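Local coordinates for calcium homeostasis modulator 1 (Oryzias latipes, PDB 6LMT), which assembles as an octameric membrane channel that probably lets ions and larger solutes such as ATP cross the plasma membrane, at residues L132-F137 and A156-K161; E79-P84 and S93-M98. All blocks are in the same frame, centred on the assembly; numbering follows the deposited sequence.

Interaction 1. Residues L132-F137 and A156-K161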
loop_
_atom_site.group_PDB
_atom_site.type_symbol
_atom_site.label_atom_id
_atom_site.label_comp_id
_atom_site.label_asym_id
_atom_site.label_seq_id
_atom_site.Cartn_x
_atom_site.Cartn_y
_atom_site.Cartn_z
ATOM N N LEU A 132 10.861 -28.350 37.302
ATOM C CA LEU A 132 9.498 -28.829 37.312
ATOM C C LEU A 132 9.365 -30.094 38.132
ATOM O O LEU A 132 10.338 -30.784 38.432
ATOM C CB LEU A 132 8.997 -29.091 35.902
ATOM C CG LEU A 132 8.674 -27.847 35.097
ATOM C CD1 LEU A 132 8.379 -28.238 33.697
ATOM C CD2 LEU A 132 7.487 -27.173 35.701
ATOM N N ASP A 133 8.130 -30.377 38.508
ATOM C CA ASP A 133 7.739 -31.595 39.204
ATOM C C ASP A 133 6.790 -32.289 38.241
ATOM O O ASP A 133 5.605 -31.958 38.191
ATOM C CB ASP A 133 7.077 -31.263 40.532
ATOM C CG ASP A 133 6.935 -32.453 41.428
ATOM O OD1 ASP A 133 7.383 -33.547 41.043
ATOM O OD2 ASP A 133 6.368 -32.297 42.527
ATOM N N ILE A 134 7.304 -33.244 37.464
ATOM C CA ILE A 134 6.628 -33.634 36.230
ATOM C C ILE A 134 5.420 -34.529 36.464
ATOM O O ILE A 134 4.663 -34.804 35.524
ATOM C CB ILE A 134 7.684 -34.268 35.307
ATOM C CG1 ILE A 134 7.293 -34.093 33.840
ATOM C CG2 ILE A 134 7.872 -35.721 35.637
ATOM C CD1 ILE A 134 7.233 -32.645 33.421
ATOM N N GLU A 135 5.180 -34.945 37.707
ATOM C CA GLU A 135 4.007 -35.744 38.027
ATOM C C GLU A 135 2.717 -34.938 37.998
ATOM O O GLU A 135 1.635 -35.529 38.063
ATOM C CB GLU A 135 4.186 -36.392 39.395
ATOM C CG GLU A 135 5.135 -37.569 39.395
ATOM C CD GLU A 135 6.602 -37.185 39.455
ATOM O OE1 GLU A 135 6.914 -35.984 39.573
ATOM O OE2 GLU A 135 7.449 -38.101 39.379
ATOM N N LYS A 136 2.804 -33.616 37.898
ATOM C CA LYS A 136 1.640 -32.748 37.815
ATOM C C LYS A 136 1.121 -32.577 36.397
ATOM O O LYS A 136 0.159 -31.831 36.200
ATOM C CB LYS A 136 1.994 -31.376 38.377
ATOM C CG LYS A 136 2.290 -31.364 39.852
ATOM C CD LYS A 136 2.937 -30.052 40.246
ATOM C CE LYS A 136 1.980 -28.890 40.106
ATOM N NZ LYS A 136 2.593 -27.630 40.590
ATOM N N PHE A 137 1.724 -33.236 35.413
ATOM C CA PHE A 137 1.569 -32.857 34.016
ATOM C C PHE A 137 1.187 -34.001 33.093
ATOM O O PHE A 137 0.683 -33.734 32.000
ATOM C CB PHE A 137 2.875 -32.217 33.519
ATOM C CG PHE A 137 3.182 -30.923 34.189
ATOM C CD1 PHE A 137 2.188 -29.989 34.391
ATOM C CD2 PHE A 137 4.403 -30.725 34.788
ATOM C CE1 PHE A 137 2.447 -28.829 35.056
ATOM C CE2 PHE A 137 4.656 -29.573 35.471
ATOM C CZ PHE A 137 3.675 -28.624 35.602
ATOM N N ALA A 156 15.081 -30.899 30.683
ATOM C CA ALA A 156 15.708 -29.787 29.994
ATOM C C ALA A 156 15.256 -29.664 28.554
ATOM O O ALA A 156 15.428 -28.602 27.965
ATOM C CB ALA A 156 17.215 -29.927 30.046
ATOM N N ARG A 157 14.674 -30.706 27.979
ATOM C CA ARG A 157 14.268 -30.685 26.586
ATOM C C ARG A 157 12.825 -30.250 26.395
ATOM O O ARG A 157 12.372 -30.177 25.254
ATOM C CB ARG A 157 14.501 -32.055 25.967
ATOM C CG ARG A 157 15.963 -32.440 25.926
ATOM C CD ARG A 157 16.216 -33.660 25.071
ATOM N NE ARG A 157 15.617 -34.874 25.616
ATOM C CZ ARG A 157 16.251 -35.749 26.395
ATOM N NH1 ARG A 157 17.523 -35.563 26.715
ATOM N NH2 ARG A 157 15.619 -36.825 26.838
ATOM N N ILE A 158 12.119 -29.964 27.498
ATOM C CA ILE A 158 10.756 -29.407 27.409
ATOM C C ILE A 158 10.626 -28.131 26.586
ATOM O O ILE A 158 9.658 -28.032 25.817
ATOM C CB ILE A 158 10.159 -29.280 28.820
ATOM C CG1 ILE A 158 9.852 -30.661 29.382
ATOM C CG2 ILE A 158 8.913 -28.419 28.875
ATOM C CD1 ILE A 158 9.463 -30.674 30.812
ATOM N N PRO A 159 11.543 -27.144 26.627
ATOM C CA PRO A 159 11.373 -25.985 25.738
ATOM C C PRO A 159 11.522 -26.268 24.250
ATOM O O PRO A 159 11.266 -25.368 23.450
ATOM C CB PRO A 159 12.468 -25.033 26.202
ATOM C CG PRO A 159 12.754 -25.406 27.497
ATOM C CD PRO A 159 12.617 -26.839 27.590
ATOM N N CYS A 160 11.917 -27.464 23.856
ATOM C CA CYS A 160 12.201 -27.816 22.475
ATOM C C CYS A 160 11.141 -28.806 22.008
ATOM O O CYS A 160 11.046 -29.909 22.547
ATOM C CB CYS A 160 13.602 -28.410 22.385
ATOM S SG CYS A 160 14.934 -27.266 22.868
ATOM N N LYS A 161 10.333 -28.405 21.023
ATOM C CA LYS A 161 9.262 -29.269 20.531
ATOM C C LYS A 161 9.810 -30.492 19.821
ATOM O O LYS A 161 9.286 -31.598 19.975
ATOM C CB LYS A 161 8.356 -28.518 19.566
ATOM C CG LYS A 161 7.595 -27.376 20.153
ATOM C CD LYS A 161 6.694 -26.763 19.106
ATOM C CE LYS A 161 5.903 -25.604 19.674
ATOM N NZ LYS A 161 6.781 -24.451 20.000
#
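No flat group enters the contact of L132 and I134 with I158; the ring beside it belongs to F137, which has CB of K136 4.1 Å above the centre of one face and meets the ring of Y176 with the two planes inclined at about 50°. The contact itself is purely aliphatic and small, and it converges on one methyl group. CD1 of I158 lies 3.9 Å from CD1 of L132 and 4.0 Å from CD1 of I134. The two isoleucines reach for each other tip to tip, whereas the leucine crosses I158 at a slant. I158 can serve both because its branch is fully drawn out: chi2 of 171° extends CD1 away from CA. Leucine and isoleucine suit a junction where the backbones stay well apart, the nearest CA atoms, of L132 and A156, being 9.6 Å distant, since their terminal methyls span the gap without polar atoms to satisfy. Each loop is shaped locally, residues 134-136 by a 3-10 turn and R157-C160 by a type I beta turn closed by C160 N to R157 O at 3.1 Å. The disulfide from C160 to C43 ties down the second loop, probably on the extracellular side. Between helices, the junction joins the loop following helix 122-128 to the one following helix 148-155, while helix 167-202 runs beside the first loop, giving A173 to L132 and V169 to I134.

Interaction 2. Residues E79-P84 and S93-M98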
loop_
_atom_site.group_PDB
_atom_site.type_symbol
_atom_site.label_atom_id
_atom_site.label_comp_id
_atom_site.label_asym_id
_atom_site.label_seq_id
_atom_site.Cartn_x
_atom_site.Cartn_y
_atom_site.Cartn_z
ATOM N N GLU A 79 31.952 16.420 30.508
ATOM C CA GLU A 79 32.863 17.557 30.515
ATOM C C GLU A 79 32.761 18.337 31.818
ATOM O O GLU A 79 33.779 18.697 32.416
ATOM C CB GLU A 79 32.562 18.467 29.326
ATOM C CG GLU A 79 33.377 19.744 29.296
ATOM C CD GLU A 79 34.834 19.507 28.996
ATOM O OE1 GLU A 79 35.131 18.555 28.255
ATOM O OE2 GLU A 79 35.687 20.257 29.513
ATOM N N GLU A 80 31.538 18.588 32.283
ATOM C CA GLU A 80 31.343 19.363 33.502
ATOM C C GLU A 80 31.784 18.614 34.748
ATOM O O GLU A 80 32.280 19.232 35.691
ATOM C CB GLU A 80 29.877 19.754 33.647
ATOM C CG GLU A 80 29.394 20.680 32.569
ATOM C CD GLU A 80 30.030 22.035 32.656
ATOM O OE1 GLU A 80 30.295 22.494 33.785
ATOM O OE2 GLU A 80 30.271 22.641 31.592
ATOM N N TRP A 81 31.619 17.298 34.776
ATOM C CA TRP A 81 32.007 16.554 35.964
ATOM C C TRP A 81 33.517 16.375 36.044
ATOM O O TRP A 81 34.069 16.258 37.143
ATOM C CB TRP A 81 31.308 15.202 35.975
ATOM C CG TRP A 81 31.562 14.422 37.205
ATOM C CD1 TRP A 81 32.449 13.400 37.357
ATOM C CD2 TRP A 81 30.912 14.584 38.467
ATOM N NE1 TRP A 81 32.397 12.917 38.641
ATOM C CE2 TRP A 81 31.461 13.627 39.343
ATOM C CE3 TRP A 81 29.922 15.446 38.943
ATOM C CZ2 TRP A 81 31.052 13.508 40.668
ATOM C CZ3 TRP A 81 29.515 15.326 40.261
ATOM C CH2 TRP A 81 30.080 14.364 41.108
ATOM N N LYS A 82 34.200 16.355 34.901
ATOM C CA LYS A 82 35.647 16.194 34.904
ATOM C C LYS A 82 36.353 17.451 35.400
ATOM O O LYS A 82 37.424 17.359 36.009
ATOM C CB LYS A 82 36.119 15.820 33.499
ATOM C CG LYS A 82 37.573 15.413 33.388
ATOM C CD LYS A 82 37.903 14.977 31.974
ATOM C CE LYS A 82 37.252 13.635 31.646
ATOM N NZ LYS A 82 37.831 12.503 32.431
ATOM N N ARG A 83 35.750 18.615 35.184
ATOM C CA ARG A 83 36.355 19.878 35.564
ATOM C C ARG A 83 36.299 20.071 37.081
ATOM O O ARG A 83 35.357 19.619 37.735
ATOM C CB ARG A 83 35.646 21.020 34.840
ATOM C CG ARG A 83 35.897 20.968 33.346
ATOM C CD ARG A 83 35.058 21.944 32.550
ATOM N NE ARG A 83 35.458 23.327 32.754
ATOM C CZ ARG A 83 34.817 24.363 32.233
ATOM N NH1 ARG A 83 33.750 24.164 31.475
ATOM N NH2 ARG A 83 35.248 25.598 32.462
ATOM N N PRO A 84 37.311 20.722 37.662
ATOM C CA PRO A 84 37.384 20.834 39.124
ATOM C C PRO A 84 36.331 21.770 39.697
ATOM O O PRO A 84 35.729 22.585 38.996
ATOM C CB PRO A 84 38.790 21.396 39.365
ATOM C CG PRO A 84 39.551 21.064 38.132
ATOM C CD PRO A 84 38.561 21.174 37.025
ATOM N N SER A 93 23.384 20.378 41.983
ATOM C CA SER A 93 22.022 19.877 41.850
ATOM C C SER A 93 21.562 19.860 40.403
ATOM O O SER A 93 20.735 19.023 40.034
ATOM C CB SER A 93 21.054 20.718 42.675
ATOM O OG SER A 93 20.884 21.996 42.092
ATOM N N VAL A 94 22.066 20.779 39.580
ATOM C CA VAL A 94 21.722 20.793 38.163
ATOM C C VAL A 94 22.397 19.636 37.441
ATOM O O VAL A 94 21.810 19.022 36.545
ATOM C CB VAL A 94 22.091 22.158 37.554
ATOM C CG1 VAL A 94 21.837 22.198 36.059
ATOM C CG2 VAL A 94 21.301 23.242 38.228
ATOM N N LEU A 95 23.618 19.289 37.850
ATOM C CA LEU A 95 24.289 18.134 37.272
ATOM C C LEU A 95 23.627 16.835 37.707
ATOM O O LEU A 95 23.495 15.906 36.904
ATOM C CB LEU A 95 25.762 18.133 37.663
ATOM C CG LEU A 95 26.605 19.295 37.151
ATOM C CD1 LEU A 95 27.995 19.222 37.730
ATOM C CD2 LEU A 95 26.662 19.313 35.645
ATOM N N ARG A 96 23.208 16.748 38.973
ATOM C CA ARG A 96 22.498 15.560 39.426
ATOM C C ARG A 96 21.134 15.433 38.774
ATOM O O ARG A 96 20.688 14.315 38.500
ATOM C CB ARG A 96 22.328 15.554 40.942
ATOM C CG ARG A 96 23.583 15.248 41.722
ATOM C CD ARG A 96 23.235 14.876 43.154
ATOM N NE ARG A 96 22.615 15.971 43.893
ATOM C CZ ARG A 96 23.289 16.844 44.630
ATOM N NH1 ARG A 96 24.605 16.744 44.737
ATOM N NH2 ARG A 96 22.647 17.807 45.272
ATOM N N TYR A 97 20.464 16.555 38.511
ATOM C CA TYR A 97 19.156 16.486 37.880
ATOM C C TYR A 97 19.281 16.068 36.428
ATOM O O TYR A 97 18.438 15.335 35.905
ATOM C CB TYR A 97 18.441 17.830 37.980
ATOM C CG TYR A 97 17.041 17.716 37.495
ATOM C CD1 TYR A 97 16.094 17.107 38.288
ATOM C CD2 TYR A 97 16.669 18.155 36.234
ATOM C CE1 TYR A 97 14.825 16.957 37.862
ATOM C CE2 TYR A 97 15.385 18.001 35.794
ATOM C CZ TYR A 97 14.469 17.400 36.623
ATOM O OH TYR A 97 13.169 17.217 36.246
ATOM N N MET A 98 20.339 16.525 35.776
ATOM C CA MET A 98 20.608 16.215 34.381
ATOM C C MET A 98 20.906 14.737 34.185
ATOM O O MET A 98 20.403 14.112 33.247
ATOM C CB MET A 98 21.792 17.058 33.976
ATOM C CG MET A 98 22.175 17.148 32.587
ATOM S SD MET A 98 23.668 18.126 32.816
ATOM C CE MET A 98 23.024 19.680 33.410
#
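The backbone bond from Y97 N to S93 O, 2.9 Å long, closes the helical turn from which L95 reaches across to E80 and W81. L95 fits this place because its forked end can touch two neighbours. One methyl, CD2, packs against the aliphatic CB of E80 at 3.8 Å; the other, CD1, comes to the edge of the W81 indole, near the ring plane, with CE3 as its closest atom at 4.4 Å. Helices 74-82 and 92-105 run here in roughly opposite senses, forming a helical hairpin whose intervening loop supplies R88. That arginine binds the carbonyl oxygens of W81 and R83 and makes a cation-pi contact with the W81 ring. A glutamate can share an apolar contact because the aliphatic part of its chain, CB foremost, faces the leucine, while the chain bends at chi2 (-68°) and OE2 turns to R83 NH1 in a long salt bridge of 3.8 Å. L77, one turn before W81 on helix 74-82, also touches L95 and M98. Farther round helix 92-105, V94 and Y97 lean on T214 of helix 210-258, and the Y97 hydroxyl is hydrogen-bonded to R203.

Overall arrangement
Interactions 1 and 2 lie on opposite sides of the chain's centre, with centres about 53 Å apart and nearest atoms about 41 Å apart, so neither touches the other. They share no element: interaction 1 joins two loops, interaction 2 two neighbouring helices of a hairpin. Both are small and mostly buried, but 132-137/156-161 is wholly hydrocarbon, while 79-84/93-98 includes an exposed tryptophan and a buried glutamate whose carboxylate turns to an arginine. Their means of support also differ. A disulfide fixes one loop of interaction 1, whereas in interaction 2 an arginine of the linking loop binds carbonyls at the end of the first helix.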